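Local atomic coordinates of 2-dehydropantoate 2-reductase (Enterococcus faecium, PDB entry 3WFI), a protein that probably interconverts D-mandelate and its 2-keto acid with NADH as coenzyme, as a D-mandelate dehydrogenase of the ketopantoate reductase family. Residues F116-M119 with E120-Y123; S177-I180 with H181-I184; Y185-A188 with C189-G192; S282-G285 with K286-V290; C295-L298 with T299-V302. One frame throughout, in Å; residues are numbered along the deposited sequence.

Overall arrangement
Contact 1 belongs to the Rossmann-type part of the chain, where a loop turns into strand 122-127; the other four lie in, or lead into, the helical C-terminal part. Contacts 2 and 3 share helix 180-191: contact 2 is its rather exposed start, with a water and an ST turn, and contact 3 its mostly buried end, with a lysine-asparagine bond on the exposed side. Contact 4 is the partly buried, lysine-rich end of helix 278-288, closed by glycine. Contact 5, on the following helix 293-308, is mostly buried, mixing apolar packing, a threonine hydroxyl bond and acids, one meeting the second subunit. Ser282 and Asp296 join contacts 4 and 5; Tyr185 packs contact 3 on Lys284 of contact 4.

Contact 1: F116-M119 with E120-Y123; sequences FVPM and ENIY
Val117 and Ile122 make the tightest apolar meeting of this turn: the CG2 methyl of Val117 lies 3.5 Å from CG1 of Ile122, the two side chains crossing at a slant. Ile122 sets its CG1 branch opposite its own carbonyl carbon (chi1 -57°) and continues extended to CD1, which places the branch between Val117 and Met119. From the far side comes the sulfur of Met119, with SD 4.1 Å from Ile122 CD1; bends at chi2 and chi3 bring the sulfur to the end of Ile122. Pro118 and Asn121 meet more loosely, the ring atom CG of Pro118 being 3.8 Å from OD1 of Asn121.

Behind these side chains stand two successive backbone bonds, each spanning three residues. Asn121 N donates to Pro118 O at 2.9 Å, and Ile122 N to Met119 O at 3.0 Å. Both donors sit well above the plane of the carbonyl they use, consistent with a tight 3-10-like winding. Further out, the backbone of Ile122 pairs with Leu152 and that of Asn121 with Val100, while Lys156 NZ bonds to Glu120 O.

The chemistry divides accordingly: two backbone bonds fold the 3-10-like turn, and Val117 and Met119 each pack on Ile122 by dispersion as the chain enters strand 122-127, with the carboxylate-bearing Glu120 kept on the exposed side.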
loop_
_atom_site.group_PDB
_atom_site.type_symbol
_atom_site.label_atom_id
_atom_site.label_comp_id
_atom_site.label_asym_id
_atom_site.label_seq_id
_atom_site.Cartn_x
_atom_site.Cartn_y
_atom_site.Cartn_z
ATOM N N PHE B 116 12.363 27.439 -12.542
ATOM C CA PHE B 116 12.499 28.349 -13.697
ATOM C C PHE B 116 12.188 29.805 -13.392
ATOM O O PHE B 116 12.731 30.693 -14.038
ATOM C CB PHE B 116 11.588 27.863 -14.836
ATOM C CG PHE B 116 11.900 26.470 -15.292
ATOM C CD1 PHE B 116 12.769 26.249 -16.343
ATOM C CD2 PHE B 116 11.338 25.376 -14.654
ATOM C CE1 PHE B 116 13.061 24.955 -16.768
ATOM C CE2 PHE B 116 11.623 24.080 -15.070
ATOM C CZ PHE B 116 12.494 23.872 -16.125
ATOM N N VAL B 117 11.283 30.045 -12.444
ATOM C CA VAL B 117 10.985 31.390 -11.975
ATOM C C VAL B 117 10.822 31.363 -10.458
ATOM O O VAL B 117 10.367 30.358 -9.906
ATOM C CB VAL B 117 9.722 32.004 -12.647
ATOM C CG1 VAL B 117 9.799 31.905 -14.171
ATOM C CG2 VAL B 117 8.453 31.347 -12.142
ATOM N N PRO B 118 11.196 32.460 -9.773
ATOM C CA PRO B 118 10.985 32.491 -8.321
ATOM C C PRO B 118 9.503 32.430 -7.935
ATOM O O PRO B 118 8.640 32.837 -8.707
ATOM C CB PRO B 118 11.583 33.831 -7.903
ATOM C CG PRO B 118 11.577 34.662 -9.137
ATOM C CD PRO B 118 11.800 33.705 -10.267
ATOM N N MET B 119 9.247 31.924 -6.737
ATOM C CA MET B 119 7.914 31.764 -6.195
ATOM C C MET B 119 7.095 33.055 -6.244
ATOM O O MET B 119 5.894 33.017 -6.515
ATOM C CB MET B 119 8.022 31.261 -4.743
ATOM C CG MET B 119 6.747 30.670 -4.172
ATOM S SD MET B 119 6.090 29.305 -5.144
ATOM C CE MET B 119 7.381 28.061 -5.055
ATOM N N GLU B 120 7.752 34.192 -6.009
ATOM C CA GLU B 120 7.095 35.504 -6.017
ATOM C C GLU B 120 6.432 35.830 -7.365
ATOM O O GLU B 120 5.521 36.655 -7.433
ATOM C CB GLU B 120 8.052 36.630 -5.559
ATOM C CG GLU B 120 8.848 37.325 -6.661
ATOM C CD GLU B 120 9.807 38.415 -6.173
ATOM O OE1 GLU B 120 10.844 38.078 -5.563
ATOM O OE2 GLU B 120 9.553 39.609 -6.438
ATOM N N ASN B 121 6.883 35.169 -8.426
ATOM C CA ASN B 121 6.338 35.403 -9.766
ATOM C C ASN B 121 5.385 34.305 -10.251
ATOM O O ASN B 121 5.033 34.273 -11.439
ATOM C CB ASN B 121 7.483 35.550 -10.773
ATOM C CG ASN B 121 8.242 36.870 -10.640
ATOM O OD1 ASN B 121 9.380 36.994 -11.113
ATOM N ND2 ASN B 121 7.610 37.869 -10.046
ATOM N N ILE B 122 4.966 33.422 -9.345
ATOM C CA ILE B 122 4.079 32.306 -9.723
ATOM C C ILE B 122 2.664 32.559 -9.214
ATOM O O ILE B 122 2.458 32.967 -8.054
ATOM C CB ILE B 122 4.585 30.942 -9.213
ATOM C CG1 ILE B 122 6.001 30.678 -9.719
ATOM C CG2 ILE B 122 3.671 29.817 -9.696
ATOM C CD1 ILE B 122 6.642 29.419 -9.172
ATOM N N TYR B 123 1.694 32.306 -10.095
ATOM C CA TYR B 123 0.290 32.488 -9.785
ATOM C C TYR B 123 -0.455 31.210 -10.174
ATOM O O TYR B 123 -0.089 30.534 -11.133
ATOM C CB TYR B 123 -0.285 33.711 -10.514
ATOM C CG TYR B 123 0.441 35.002 -10.192
ATOM C CD1 TYR B 123 -0.026 35.855 -9.202
ATOM C CD2 TYR B 123 1.621 35.341 -10.855
ATOM C CE1 TYR B 123 0.647 37.017 -8.886
ATOM C CE2 TYR B 123 2.310 36.500 -10.552
ATOM C CZ TYR B 123 1.810 37.340 -9.572
ATOM O OH TYR B 123 2.483 38.477 -9.251
#

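Contact 2: S177-I180 with H181-I184; sequences SDNI and HYSI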
loop_
_atom_site.group_PDB
_atom_site.type_symbol
_atom_site.label_atom_id
_atom_site.label_comp_id
_atom_site.label_asym_id
_atom_site.label_seq_id
_atom_site.Cartn_x
_atom_site.Cartn_y
_atom_site.Cartn_z
ATOM N N SER B 177 -8.796 35.533 -5.995
ATOM C CA SER B 177 -9.400 34.792 -4.900
ATOM C C SER B 177 -8.298 34.323 -3.971
ATOM O O SER B 177 -7.295 33.814 -4.434
ATOM C CB SER B 177 -10.181 33.591 -5.432
ATOM O OG SER B 177 -10.489 32.700 -4.375
ATOM N N ASP B 178 -8.481 34.495 -2.662
ATOM C CA ASP B 178 -7.492 34.020 -1.690
ATOM C C ASP B 178 -7.756 32.580 -1.263
ATOM O O ASP B 178 -7.155 32.080 -0.312
ATOM C CB ASP B 178 -7.422 34.946 -0.469
ATOM C CG ASP B 178 -8.715 34.965 0.352
ATOM O OD1 ASP B 178 -9.637 34.171 0.070
ATOM O OD2 ASP B 178 -8.806 35.798 1.286
ATOM N N ASN B 179 -8.650 31.895 -1.962
ATOM C CA ASN B 179 -9.008 30.547 -1.527
ATOM C C ASN B 179 -8.603 29.484 -2.530
ATOM O O ASN B 179 -8.893 28.306 -2.309
ATOM C CB ASN B 179 -10.507 30.487 -1.260
ATOM C CG ASN B 179 -10.930 29.229 -0.522
ATOM O OD1 ASN B 179 -11.728 28.447 -1.036
ATOM N ND2 ASN B 179 -10.381 29.017 0.679
ATOM N N ILE B 180 -7.876 29.885 -3.582
ATOM C CA ILE B 180 -7.495 28.982 -4.685
ATOM C C ILE B 180 -6.543 27.897 -4.176
ATOM O O ILE B 180 -6.686 26.728 -4.514
ATOM C CB ILE B 180 -6.760 29.721 -5.835
ATOM C CG1 ILE B 180 -7.635 30.798 -6.456
ATOM C CG2 ILE B 180 -6.314 28.747 -6.919
ATOM C CD1 ILE B 180 -8.976 30.305 -6.954
ATOM N N HIS B 181 -5.561 28.300 -3.382
ATOM C CA HIS B 181 -4.492 27.400 -2.960
ATOM C C HIS B 181 -5.104 26.315 -2.064
ATOM O O HIS B 181 -4.833 25.120 -2.219
ATOM C CB HIS B 181 -3.431 28.188 -2.199
ATOM C CG HIS B 181 -2.099 27.515 -2.117
ATOM N ND1 HIS B 181 -1.868 26.226 -2.553
ATOM C CD2 HIS B 181 -0.922 27.964 -1.624
ATOM C CE1 HIS B 181 -0.601 25.918 -2.342
ATOM N NE2 HIS B 181 -0.008 26.952 -1.769
ATOM N N TYR B 182 -5.952 26.754 -1.137
ATOM C CA TYR B 182 -6.670 25.861 -0.246
ATOM C C TYR B 182 -7.513 24.887 -1.037
ATOM O O TYR B 182 -7.463 23.689 -0.772
ATOM C CB TYR B 182 -7.577 26.650 0.692
ATOM C CG TYR B 182 -8.303 25.805 1.737
ATOM C CD1 TYR B 182 -7.865 25.760 3.049
ATOM C CD2 TYR B 182 -9.441 25.070 1.400
ATOM C CE1 TYR B 182 -8.540 25.020 4.003
ATOM C CE2 TYR B 182 -10.124 24.309 2.341
ATOM C CZ TYR B 182 -9.666 24.289 3.648
ATOM O OH TYR B 182 -10.324 23.526 4.583
ATOM N N SER B 183 -8.272 25.390 -2.015
ATOM C CA SER B 183 -9.219 24.549 -2.735
ATOM C C SER B 183 -8.490 23.547 -3.625
ATOM O O SER B 183 -8.971 22.428 -3.831
ATOM C CB SER B 183 -10.248 25.380 -3.531
ATOM O OG SER B 183 -9.927 25.394 -4.900
ATOM N N ILE B 184 -7.307 23.928 -4.111
ATOM C CA ILE B 184 -6.458 23.032 -4.889
ATOM C C ILE B 184 -5.924 21.885 -3.984
ATOM O O ILE B 184 -5.853 20.724 -4.407
ATOM C CB ILE B 184 -5.252 23.780 -5.549
ATOM C CG1 ILE B 184 -5.641 24.834 -6.595
ATOM C CG2 ILE B 184 -4.243 22.801 -6.157
ATOM C CD1 ILE B 184 -7.092 25.013 -6.960
HETATM O O HOH W 1 -5.784 29.727 -0.246
#
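The amide of Asn179 and the ring of Tyr182 run side by side and point the same way, their planes 23° apart. ND2 of Asn179 is 3.7 Å from Tyr182 CB and 4.0 Å from CG, so it meets the root of the ring obliquely; the phenol end reaches beyond the contact, where Tyr182 OH bonds to Asp237 N. Asn179 turns its CG opposite its backbone N (chi1 -167°), which brings the amide alongside the tyrosine instead of under the first helical N-H groups, and no side-chain cap forms.

Those N-H groups find other partners. A water takes the N-H of Tyr182 and donates to Asp178 O, 2.7 Å away, while Gln150 OE1 receives that of His181. Helical bonding begins with Ser183 N to Asn179 O and Ile184 N to Ile180 O. Just before, Ser177 OG accepts from Asn179 N at 3.1 Å, closing an ST turn. Ile180 and Ile184 lie alongside each other, on the side of the helix that packs against Ile124 and Asn126, though the placement of Ile184 CD1 is doubtful.

An ST turn followed by an N-cap residue without a side-chain cap thus starts helix 180-191, carrying the chain from edge strand 174-176 of the Rossmann-type sheet into the helical C-terminal part.

Contact 3: Y185-A188 with C189-G192; sequences YRKA and CVNG
Lys187 reaches along the helix to Asn191, one turn on. Its CB leads away from the following turn, and the chain is brought back by a bend at chi2 (56°) beyond a CG set opposite the backbone N. CG then lies 3.8 Å from Asn191 ND2, and CD passes the same nitrogen slightly farther off. CE approaches both ends of the amide, being 3.5 Å from Asn191 OD1 and 3.6 Å from ND2. At the tip, NZ donates to Asn191 OD1 over 3.1 Å, tilted 28° from the plane of the carbonyl.

Beneath this bridge Asn191 N bonds to Lys187 O at 3.0 Å, in the carbonyl plane, so the same two residues are joined through both backbone and side chain. On other sides of the helix, Arg186 NE forms a salt bridge with Glu240, Tyr185 OH bonds to Glu232, and Ala188 and Cys189 pack on Phe225.

Side chain to side chain, Lys187 lies about 6 Å from Asn105 and Asn191 about 7 Å from Glu273, two residues that bind NAD(+). The bond between lysine tip and amide oxygen probably limits the rotation of both groups near the coenzyme site.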
loop_
_atom_site.group_PDB
_atom_site.type_symbol
_atom_site.label_atom_id
_atom_site.label_comp_id
_atom_site.label_asym_id
_atom_site.label_seq_id
_atom_site.Cartn_x
_atom_site.Cartn_y
_atom_site.Cartn_z
ATOM N N TYR B 185 -5.536 22.207 -2.750
ATOM C CA TYR B 185 -5.111 21.162 -1.796
ATOM C C TYR B 185 -6.266 20.240 -1.439
ATOM O O TYR B 185 -6.096 19.036 -1.412
ATOM C CB TYR B 185 -4.478 21.757 -0.537
ATOM C CG TYR B 185 -2.953 21.679 -0.498
ATOM C CD1 TYR B 185 -2.169 22.814 -0.669
ATOM C CD2 TYR B 185 -2.297 20.461 -0.238
ATOM C CE1 TYR B 185 -0.770 22.731 -0.609
ATOM C CE2 TYR B 185 -0.909 20.367 -0.177
ATOM C CZ TYR B 185 -0.146 21.491 -0.354
ATOM O OH TYR B 185 1.224 21.330 -0.280
ATOM N N ARG B 186 -7.449 20.810 -1.226
ATOM C CA ARG B 186 -8.641 20.018 -0.897
ATOM C C ARG B 186 -9.003 19.060 -2.024
ATOM O O ARG B 186 -9.276 17.880 -1.795
ATOM C CB ARG B 186 -9.822 20.959 -0.609
ATOM C CG ARG B 186 -11.148 20.282 -0.284
ATOM C CD ARG B 186 -12.055 21.318 0.373
ATOM N NE ARG B 186 -13.423 20.881 0.630
ATOM C CZ ARG B 186 -14.405 20.876 -0.267
ATOM N NH1 ARG B 186 -14.175 21.208 -1.536
ATOM N NH2 ARG B 186 -15.627 20.502 0.107
ATOM N N LYS B 187 -9.004 19.563 -3.255
ATOM C CA LYS B 187 -9.207 18.703 -4.408
ATOM C C LYS B 187 -8.114 17.613 -4.512
ATOM O O LYS B 187 -8.396 16.475 -4.878
ATOM C CB LYS B 187 -9.259 19.542 -5.687
ATOM C CG LYS B 187 -9.328 18.742 -6.985
ATOM C CD LYS B 187 -10.511 17.783 -7.002
ATOM C CE LYS B 187 -10.647 17.085 -8.352
ATOM N NZ LYS B 187 -11.367 15.781 -8.222
ATOM N N ALA B 188 -6.863 17.969 -4.249
ATOM C CA ALA B 188 -5.771 16.986 -4.375
ATOM C C ALA B 188 -5.906 15.856 -3.363
ATOM O O ALA B 188 -5.492 14.719 -3.646
ATOM C CB ALA B 188 -4.407 17.658 -4.251
ATOM N N CYS B 189 -6.489 16.164 -2.198
ATOM C CA CYS B 189 -6.783 15.136 -1.200
ATOM C C CYS B 189 -7.762 14.096 -1.776
ATOM O O CYS B 189 -7.563 12.891 -1.624
ATOM C CB CYS B 189 -7.333 15.759 0.096
ATOM S SG CYS B 189 -6.097 16.652 1.086
ATOM N N VAL B 190 -8.796 14.557 -2.473
ATOM C CA VAL B 190 -9.698 13.640 -3.189
ATOM C C VAL B 190 -8.924 12.826 -4.230
ATOM O O VAL B 190 -9.104 11.613 -4.345
ATOM C CB VAL B 190 -10.853 14.392 -3.894
ATOM C CG1 VAL B 190 -11.768 13.408 -4.604
ATOM C CG2 VAL B 190 -11.632 15.252 -2.904
ATOM N N ASN B 191 -8.055 13.497 -4.983
ATOM C CA ASN B 191 -7.290 12.833 -6.043
ATOM C C ASN B 191 -6.219 11.900 -5.477
ATOM O O ASN B 191 -5.856 10.921 -6.121
ATOM C CB ASN B 191 -6.655 13.839 -6.989
ATOM C CG ASN B 191 -7.684 14.588 -7.816
ATOM O OD1 ASN B 191 -8.810 14.119 -8.024
ATOM N ND2 ASN B 191 -7.315 15.773 -8.256
ATOM N N GLY B 192 -5.752 12.200 -4.269
ATOM C CA GLY B 192 -4.769 11.378 -3.586
ATOM C C GLY B 192 -5.320 10.227 -2.760
ATOM O O GLY B 192 -4.547 9.495 -2.139
#

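Contact 4: S282-G285 with K286-V290; sequences SRKG and KKYGV
Gly285 O takes the N-H of Val290, five residues on, at 2.8 Å, closing helix 278-288 with a turn wider than the four-residue spacing kept by Lys286, Lys287 and Tyr288; Gly289, at positive phi (70°), takes the chain out of helical geometry. As it does so, Val290 O comes to 3.2 Å from Gly285 CA, a close approach at a residue that bears no side chain.

Tyr288 turns back to the preceding turn. With its CG set opposite the carbonyl carbon (chi1 -58°), the ring comes back beside Lys284 and meets its carbonyl oxygen obliquely: Tyr288 CG is 3.2 Å from Lys284 O, which also accepts Tyr288 N at 2.8 Å, nearly along the C=O axis. The ring atom CE2 of Tyr288 rests 3.8 Å from Lys284 CB. Both polar ends run to the same outside group, since Lys284 NZ and Tyr288 OH each bind Glu232 OE2; Lys284 NZ also pairs with Glu110 and Asp111, and three carboxylates around one ammonium group would probably stabilise its charged form.

Lys284, Tyr288 and Val290 pack the last turns on helix 214-231, while Ser282 OG, farther back, bonds to Asp296 and so joins helix 278-288 to helix 293-308.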
loop_
_atom_site.group_PDB
_atom_site.type_symbol
_atom_site.label_atom_id
_atom_site.label_comp_id
_atom_site.label_asym_id
_atom_site.label_seq_id
_atom_site.Cartn_x
_atom_site.Cartn_y
_atom_site.Cartn_z
ATOM N N SER B 282 4.859 13.321 -1.342
ATOM C CA SER B 282 6.090 12.636 -0.909
ATOM C C SER B 282 7.318 13.526 -1.089
ATOM O O SER B 282 8.137 13.632 -0.196
ATOM C CB SER B 282 6.291 11.332 -1.673
ATOM O OG SER B 282 5.250 10.406 -1.368
ATOM N N ARG B 283 7.419 14.175 -2.248
ATOM C CA ARG B 283 8.548 15.072 -2.527
ATOM C C ARG B 283 8.633 16.260 -1.563
ATOM O O ARG B 283 9.705 16.545 -1.017
ATOM C CB ARG B 283 8.515 15.535 -3.988
ATOM C CG ARG B 283 9.016 14.455 -4.934
ATOM C CD ARG B 283 9.227 14.976 -6.353
ATOM N NE ARG B 283 8.025 15.534 -6.972
ATOM C CZ ARG B 283 7.006 14.825 -7.447
ATOM N NH1 ARG B 283 6.990 13.489 -7.364
ATOM N NH2 ARG B 283 5.986 15.461 -8.013
ATOM N N LYS B 284 7.514 16.933 -1.338
ATOM C CA LYS B 284 7.441 18.019 -0.353
ATOM C C LYS B 284 7.763 17.523 1.059
ATOM O O LYS B 284 8.466 18.199 1.829
ATOM C CB LYS B 284 6.046 18.657 -0.350
ATOM C CG LYS B 284 5.709 19.517 -1.562
ATOM C CD LYS B 284 4.230 19.888 -1.552
ATOM C CE LYS B 284 3.784 20.612 -2.821
ATOM N NZ LYS B 284 4.471 21.917 -2.953
ATOM N N GLY B 285 7.255 16.343 1.404
ATOM C CA GLY B 285 7.573 15.718 2.706
ATOM C C GLY B 285 9.064 15.555 2.949
ATOM O O GLY B 285 9.569 15.873 4.033
ATOM N N LYS B 286 9.774 15.066 1.934
ATOM C CA LYS B 286 11.229 14.909 2.020
ATOM C C LYS B 286 11.925 16.250 2.228
ATOM O O LYS B 286 12.839 16.367 3.040
ATOM C CB LYS B 286 11.782 14.251 0.758
ATOM C CG LYS B 286 11.577 12.749 0.677
ATOM C CD LYS B 286 12.090 12.251 -0.672
ATOM C CE LYS B 286 13.606 12.166 -0.693
ATOM N NZ LYS B 286 14.183 12.233 -2.068
ATOM N N LYS B 287 11.470 17.259 1.493
ATOM C CA LYS B 287 12.034 18.605 1.579
ATOM C C LYS B 287 11.762 19.246 2.938
ATOM O O LYS B 287 12.617 19.920 3.482
ATOM C CB LYS B 287 11.436 19.472 0.468
ATOM C CG LYS B 287 12.030 20.864 0.356
ATOM C CD LYS B 287 11.321 21.634 -0.743
ATOM C CE LYS B 287 11.887 23.040 -0.893
ATOM N NZ LYS B 287 11.281 23.706 -2.072
ATOM N N TYR B 288 10.566 19.039 3.479
ATOM C CA TYR B 288 10.156 19.688 4.722
ATOM C C TYR B 288 10.428 18.887 6.007
ATOM O O TYR B 288 10.186 19.392 7.100
ATOM C CB TYR B 288 8.672 20.049 4.671
ATOM C CG TYR B 288 8.251 20.952 3.520
ATOM C CD1 TYR B 288 9.107 21.936 3.004
ATOM C CD2 TYR B 288 6.982 20.852 2.983
ATOM C CE1 TYR B 288 8.702 22.766 1.973
ATOM C CE2 TYR B 288 6.571 21.679 1.959
ATOM C CZ TYR B 288 7.438 22.634 1.458
ATOM O OH TYR B 288 7.013 23.451 0.434
ATOM N N GLY B 289 10.943 17.668 5.884
ATOM C CA GLY B 289 11.132 16.800 7.051
ATOM C C GLY B 289 9.804 16.314 7.623
ATOM O O GLY B 289 9.653 16.199 8.834
ATOM N N VAL B 290 8.843 16.034 6.748
ATOM C CA VAL B 290 7.520 15.588 7.148
ATOM C C VAL B 290 7.303 14.172 6.603
ATOM O O VAL B 290 7.411 13.939 5.399
ATOM C CB VAL B 290 6.406 16.521 6.608
ATOM C CG1 VAL B 290 5.026 15.940 6.893
ATOM C CG2 VAL B 290 6.524 17.913 7.222
#

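Contact 5: C295-L298 with T299-V302; sequences CDFL and TELV
Phe297 and Leu301 carry the apolar part of the contact. Leu301 CD1 stands over one face of the Phe297 ring, 4.0 Å from its centroid and 18° off the normal, a CH-pi contact displaced toward the rim; Leu301 CG lies 3.8 Å from ring atom CE2. One step round the helix, Leu298 CD1 and Val302 CG2 meet loosely at 4.4 Å, and both residues continue onto Ile200 of helix 194-201.

Hydrogen bonding centres on Cys295 O, gripped by two donors of Thr299: the hydroxyl OG1 at 2.7 Å and the backbone N at 3.1 Å, reaching it from opposite faces of the carbonyl plane. Thr299 turns OG1 opposite its carbonyl carbon (chi1 -62°), which folds the hydroxyl back to the preceding turn and gives this buried residue a partner within the helix. The regular backbone bonds continue the helix, among them Leu301 N to Phe297 O at 2.8 Å.

The two acids find different partners. Glu300 folds back along the helix, its CG 3.2 Å from Asp296 O; its OE2 forms a salt bridge with Lys216 of the second subunit and its OE1 a hydrogen bond with Tyr294 OH of that subunit, whose ring also stacks with Phe297. Asp296 OD1 bonds to Thr292 OG1 of its own chain.

Helix 293-308 is thus an interface helix of the C-terminal part, with Leu298 and Val302 against Ile200 of its own subunit and Phe297, Glu300 and Leu301 meeting the second subunit.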
loop_
_atom_site.group_PDB
_atom_site.type_symbol
_atom_site.label_atom_id
_atom_site.label_comp_id
_atom_site.label_asym_id
_atom_site.label_seq_id
_atom_site.Cartn_x
_atom_site.Cartn_y
_atom_site.Cartn_z
ATOM N N CYS B 295 1.523 8.121 1.399
ATOM C CA CYS B 295 1.728 8.661 0.043
ATOM C C CYS B 295 2.892 7.949 -0.642
ATOM O O CYS B 295 2.803 7.616 -1.829
ATOM C CB CYS B 295 1.956 10.182 0.067
ATOM S SG CYS B 295 0.491 11.192 0.410
ATOM N N ASP B 296 3.964 7.689 0.106
ATOM C CA ASP B 296 5.114 6.912 -0.418
ATOM C C ASP B 296 4.659 5.512 -0.887
ATOM O O ASP B 296 4.924 5.093 -2.014
ATOM C CB ASP B 296 6.191 6.748 0.651
ATOM C CG ASP B 296 6.830 8.080 1.094
ATOM O OD1 ASP B 296 6.507 9.173 0.553
ATOM O OD2 ASP B 296 7.647 8.026 2.038
ATOM N N PHE B 297 3.978 4.803 0.003
ATOM C CA PHE B 297 3.559 3.402 -0.227
ATOM C C PHE B 297 2.521 3.289 -1.345
ATOM O O PHE B 297 2.629 2.417 -2.209
ATOM C CB PHE B 297 3.007 2.819 1.079
ATOM C CG PHE B 297 2.969 1.305 1.148
ATOM C CD1 PHE B 297 2.378 0.698 2.245
ATOM C CD2 PHE B 297 3.546 0.486 0.176
ATOM C CE1 PHE B 297 2.326 -0.672 2.364
ATOM C CE2 PHE B 297 3.489 -0.889 0.291
ATOM C CZ PHE B 297 2.880 -1.475 1.383
ATOM N N LEU B 298 1.528 4.168 -1.335
ATOM C CA LEU B 298 0.503 4.155 -2.364
ATOM C C LEU B 298 1.135 4.412 -3.736
ATOM O O LEU B 298 0.776 3.771 -4.720
ATOM C CB LEU B 298 -0.598 5.179 -2.066
ATOM C CG LEU B 298 -1.847 5.091 -2.950
ATOM C CD1 LEU B 298 -2.387 3.669 -3.031
ATOM C CD2 LEU B 298 -2.933 6.025 -2.447
ATOM N N THR B 299 2.081 5.356 -3.788
ATOM C CA THR B 299 2.781 5.642 -5.021
ATOM C C THR B 299 3.561 4.414 -5.483
ATOM O O THR B 299 3.495 4.013 -6.651
ATOM C CB THR B 299 3.711 6.859 -4.848
ATOM O OG1 THR B 299 2.913 8.008 -4.521
ATOM C CG2 THR B 299 4.495 7.138 -6.110
ATOM N N GLU B 300 4.296 3.811 -4.557
ATOM C CA GLU B 300 5.050 2.603 -4.856
ATOM C C GLU B 300 4.124 1.471 -5.350
ATOM O O GLU B 300 4.466 0.753 -6.291
ATOM C CB GLU B 300 5.831 2.177 -3.619
ATOM C CG GLU B 300 7.040 3.071 -3.355
ATOM C CD GLU B 300 7.398 3.167 -1.897
ATOM O OE1 GLU B 300 6.916 2.327 -1.097
ATOM O OE2 GLU B 300 8.146 4.102 -1.552
ATOM N N LEU B 301 2.963 1.315 -4.709
ATOM C CA LEU B 301 2.030 0.261 -5.095
ATOM C C LEU B 301 1.429 0.476 -6.485
ATOM O O LEU B 301 1.317 -0.480 -7.278
ATOM C CB LEU B 301 0.903 0.148 -4.073
ATOM C CG LEU B 301 1.287 -0.502 -2.757
ATOM C CD1 LEU B 301 0.224 -0.212 -1.696
ATOM C CD2 LEU B 301 1.493 -1.996 -2.950
ATOM N N VAL B 302 1.072 1.714 -6.796
ATOM C CA VAL B 302 0.499 2.024 -8.108
ATOM C C VAL B 302 1.534 1.768 -9.186
ATOM O O VAL B 302 1.223 1.192 -10.231
ATOM C CB VAL B 302 -0.060 3.451 -8.165
ATOM C CG1 VAL B 302 -0.410 3.853 -9.586
ATOM C CG2 VAL B 302 -1.285 3.562 -7.275
#